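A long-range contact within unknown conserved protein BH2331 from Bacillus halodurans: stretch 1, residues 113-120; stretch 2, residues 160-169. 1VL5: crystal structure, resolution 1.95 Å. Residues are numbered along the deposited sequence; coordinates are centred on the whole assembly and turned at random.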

# COMPACT_ATOMS: atom_id res chain seq x y z
N ALA A 113 2.93 -1.53 -2.29
CA ALA A 113 3.63 -2.80 -2.43
C ALA A 113 3.09 -3.65 -3.59
O ALA A 113 3.80 -4.50 -4.19
CB ALA A 113 3.58 -3.59 -1.12
N HIS A 114 1.82 -3.44 -3.89
CA HIS A 114 1.21 -4.12 -5.01
C HIS A 114 1.80 -3.73 -6.39
O HIS A 114 1.53 -4.38 -7.38
CB HIS A 114 -0.33 -3.93 -4.98
CG HIS A 114 -0.77 -2.54 -5.29
ND1 HIS A 114 -0.99 -1.59 -4.31
CD2 HIS A 114 -1.04 -1.93 -6.46
CE1 HIS A 114 -1.35 -0.46 -4.88
NE2 HIS A 114 -1.39 -0.64 -6.18
N HIS A 115 2.63 -2.69 -6.46
CA HIS A 115 3.41 -2.36 -7.66
C HIS A 115 4.81 -3.02 -7.74
O HIS A 115 5.43 -3.11 -8.82
CB HIS A 115 3.61 -0.84 -7.70
CG HIS A 115 2.34 -0.07 -7.94
ND1 HIS A 115 1.66 -0.13 -9.13
CD2 HIS A 115 1.66 0.79 -7.16
CE1 HIS A 115 0.60 0.65 -9.07
NE2 HIS A 115 0.58 1.23 -7.89
N PHE A 116 5.32 -3.45 -6.60
CA PHE A 116 6.65 -4.03 -6.53
C PHE A 116 6.71 -5.35 -7.27
O PHE A 116 5.89 -6.23 -7.03
CB PHE A 116 7.01 -4.31 -5.06
CG PHE A 116 7.05 -3.10 -4.17
CD1 PHE A 116 6.99 -1.81 -4.66
CD2 PHE A 116 7.17 -3.28 -2.78
CE1 PHE A 116 7.04 -0.72 -3.77
CE2 PHE A 116 7.20 -2.21 -1.90
CZ PHE A 116 7.16 -0.94 -2.39
N PRO A 117 7.68 -5.51 -8.16
CA PRO A 117 7.77 -6.77 -8.86
C PRO A 117 8.29 -7.93 -7.99
O PRO A 117 7.98 -9.08 -8.25
CB PRO A 117 8.72 -6.44 -10.05
CG PRO A 117 9.49 -5.31 -9.63
CD PRO A 117 8.69 -4.54 -8.64
N ASN A 118 9.06 -7.63 -6.96
CA ASN A 118 9.60 -8.65 -6.07
C ASN A 118 9.44 -8.27 -4.61
O ASN A 118 10.42 -7.96 -3.94
CB ASN A 118 11.07 -8.85 -6.36
CG ASN A 118 11.33 -9.23 -7.80
OD1 ASN A 118 11.05 -10.36 -8.21
ND2 ASN A 118 11.91 -8.29 -8.56
N PRO A 119 8.21 -8.30 -4.11
CA PRO A 119 8.00 -7.73 -2.80
C PRO A 119 8.65 -8.47 -1.65
O PRO A 119 8.98 -7.86 -0.64
CB PRO A 119 6.47 -7.73 -2.68
CG PRO A 119 6.03 -8.84 -3.46
CD PRO A 119 6.95 -8.81 -4.68
N ALA A 120 8.90 -9.77 -1.77
CA ALA A 120 9.76 -10.45 -0.78
C ALA A 120 11.13 -9.73 -0.55
O ALA A 120 11.65 -9.75 0.56
CB ALA A 120 9.98 -11.90 -1.16
N ARG A 160 -7.44 -1.84 -14.93
CA ARG A 160 -7.60 -0.45 -14.56
C ARG A 160 -6.26 0.32 -14.39
O ARG A 160 -6.19 1.51 -14.71
CB ARG A 160 -8.46 -0.42 -13.32
CG ARG A 160 -8.71 0.98 -12.77
CD ARG A 160 -7.95 1.13 -11.54
NE ARG A 160 -8.08 2.44 -10.97
CZ ARG A 160 -7.41 2.79 -9.90
NH1 ARG A 160 -6.57 1.94 -9.30
NH2 ARG A 160 -7.57 4.00 -9.43
N ASP A 161 -5.21 -0.38 -13.92
CA ASP A 161 -3.88 0.19 -13.70
C ASP A 161 -2.83 -0.77 -14.21
O ASP A 161 -2.46 -1.72 -13.54
CB ASP A 161 -3.67 0.49 -12.22
CG ASP A 161 -2.29 1.08 -11.91
OD1 ASP A 161 -1.52 1.36 -12.83
OD2 ASP A 161 -1.98 1.23 -10.72
N TYR A 162 -2.37 -0.52 -15.43
CA TYR A 162 -1.40 -1.37 -16.12
C TYR A 162 -0.16 -1.60 -15.29
O TYR A 162 0.49 -2.62 -15.43
N SER A 163 0.18 -0.66 -14.40
CA SER A 163 1.35 -0.84 -13.53
C SER A 163 1.10 -1.66 -12.25
O SER A 163 2.01 -1.80 -11.44
CB SER A 163 1.92 0.52 -13.16
OG SER A 163 1.18 1.12 -12.11
N HIS A 164 -0.13 -2.15 -12.05
CA HIS A 164 -0.44 -3.04 -10.95
C HIS A 164 0.29 -4.36 -11.15
O HIS A 164 0.20 -4.98 -12.22
CB HIS A 164 -1.94 -3.29 -10.91
CG HIS A 164 -2.39 -4.30 -9.90
ND1 HIS A 164 -2.69 -3.96 -8.61
CD2 HIS A 164 -2.58 -5.64 -9.99
CE1 HIS A 164 -3.10 -5.03 -7.96
NE2 HIS A 164 -3.04 -6.07 -8.77
N HIS A 165 1.03 -4.81 -10.14
CA HIS A 165 1.56 -6.17 -10.18
C HIS A 165 0.64 -7.17 -9.49
O HIS A 165 0.02 -8.04 -10.13
CB HIS A 165 2.97 -6.23 -9.60
CG HIS A 165 3.54 -7.62 -9.59
ND1 HIS A 165 3.38 -8.49 -10.65
CD2 HIS A 165 4.24 -8.30 -8.65
CE1 HIS A 165 3.96 -9.64 -10.36
NE2 HIS A 165 4.50 -9.55 -9.16
N ARG A 166 0.53 -7.07 -8.17
CA ARG A 166 -0.28 -8.04 -7.43
C ARG A 166 -0.64 -7.55 -6.07
O ARG A 166 0.19 -7.01 -5.35
CB ARG A 166 0.44 -9.39 -7.31
CG ARG A 166 -0.32 -10.39 -6.51
CD ARG A 166 0.22 -11.83 -6.62
NE ARG A 166 -0.38 -12.70 -5.60
CZ ARG A 166 -1.65 -13.11 -5.61
NH1 ARG A 166 -2.46 -12.74 -6.57
NH2 ARG A 166 -2.12 -13.88 -4.64
N ALA A 167 -1.92 -7.66 -5.77
CA ALA A 167 -2.46 -7.58 -4.42
C ALA A 167 -2.44 -8.99 -3.86
O ALA A 167 -3.13 -9.86 -4.37
CB ALA A 167 -3.88 -7.01 -4.44
N TRP A 168 -1.61 -9.21 -2.84
CA TRP A 168 -1.34 -10.52 -2.34
C TRP A 168 -2.39 -10.90 -1.30
O TRP A 168 -3.08 -10.01 -0.73
CB TRP A 168 0.07 -10.57 -1.75
CG TRP A 168 1.12 -10.27 -2.74
CD1 TRP A 168 1.49 -9.02 -3.19
CD2 TRP A 168 1.93 -11.21 -3.47
NE1 TRP A 168 2.48 -9.15 -4.14
CE2 TRP A 168 2.75 -10.48 -4.34
CE3 TRP A 168 2.05 -12.59 -3.44
CZ2 TRP A 168 3.68 -11.09 -5.18
CZ3 TRP A 168 2.94 -13.20 -4.31
CH2 TRP A 168 3.77 -12.45 -5.14
N LYS A 169 -2.56 -12.21 -1.10
CA LYS A 169 -3.43 -12.73 -0.04
C LYS A 169 -2.83 -12.32 1.30
O LYS A 169 -1.61 -12.16 1.43
CB LYS A 169 -3.57 -14.26 -0.05
CG LYS A 169 -4.02 -14.90 -1.39
CD LYS A 169 -4.00 -16.42 -1.23
CE LYS A 169 -4.43 -17.31 -2.44
NZ LYS A 169 -5.59 -16.83 -3.16
O HOH W 1 3.71 -6.80 -5.66
O HOH W 2 -2.93 0.38 -8.50

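A single carbonyl oxygen accepts both direct backbone hydrogen bonds between the stretches: His114 O takes them from two successive amides, His165 N at 2.8 Å and Arg166 N at 3.0 Å. A carbonyl oxygen has two lone pairs and can serve two donors, and the bend of the chain at His165 presents both N-H groups to it. The same oxygen lies over one face of the His164 ring. Beside this fork, His114 CA approaches Arg166 O at 3.1 Å, a CA-H...O contact.

Four histidines crowd the junction. The rings of His114 and His164 meet rim to rim, their centroids 5.3 Å apart and their planes at 33°, so neither covers the other's face. His115 points its CA-to-CB bond away, yet its ring swings back to the second stretch, where His115 ND1 donates to Ser163 O at 2.9 Å and nearly straight, with the oxygen near the ring plane, as an in-plane N-H requires. That acceptor sits in a type I turn from Asp161 to His164, closed by His164 N to Asp161 O at 2.8 Å. Asp161 suits this place because its carboxylate has two oxygens to offer. Asp161 OD1 steadies the turn, accepting from Ser163 OG at 2.8 Å and Ser163 N at 3.1 Å. Asp161 OD2 accepts from water 2 at 2.6 Å, and that water also hydrogen-bonds His114 NE2 at 3.0 Å, linking the stretches.

The CA-to-CB bond of His165 points toward the first stretch, and His165 CD2 lies 3.1 Å from Phe116 O. Trp168 is both greasy and polar: Trp168 CZ2 packs 3.7 Å from Pro119 CG, an apolar ring carbon, while Trp168 NE1 donates to water 1 at 3.1 Å. This water donates to Ala113 O at 2.7 Å and Phe116 O at 2.6 Å, giving the indole N-H an acceptor and each carbonyl a donor.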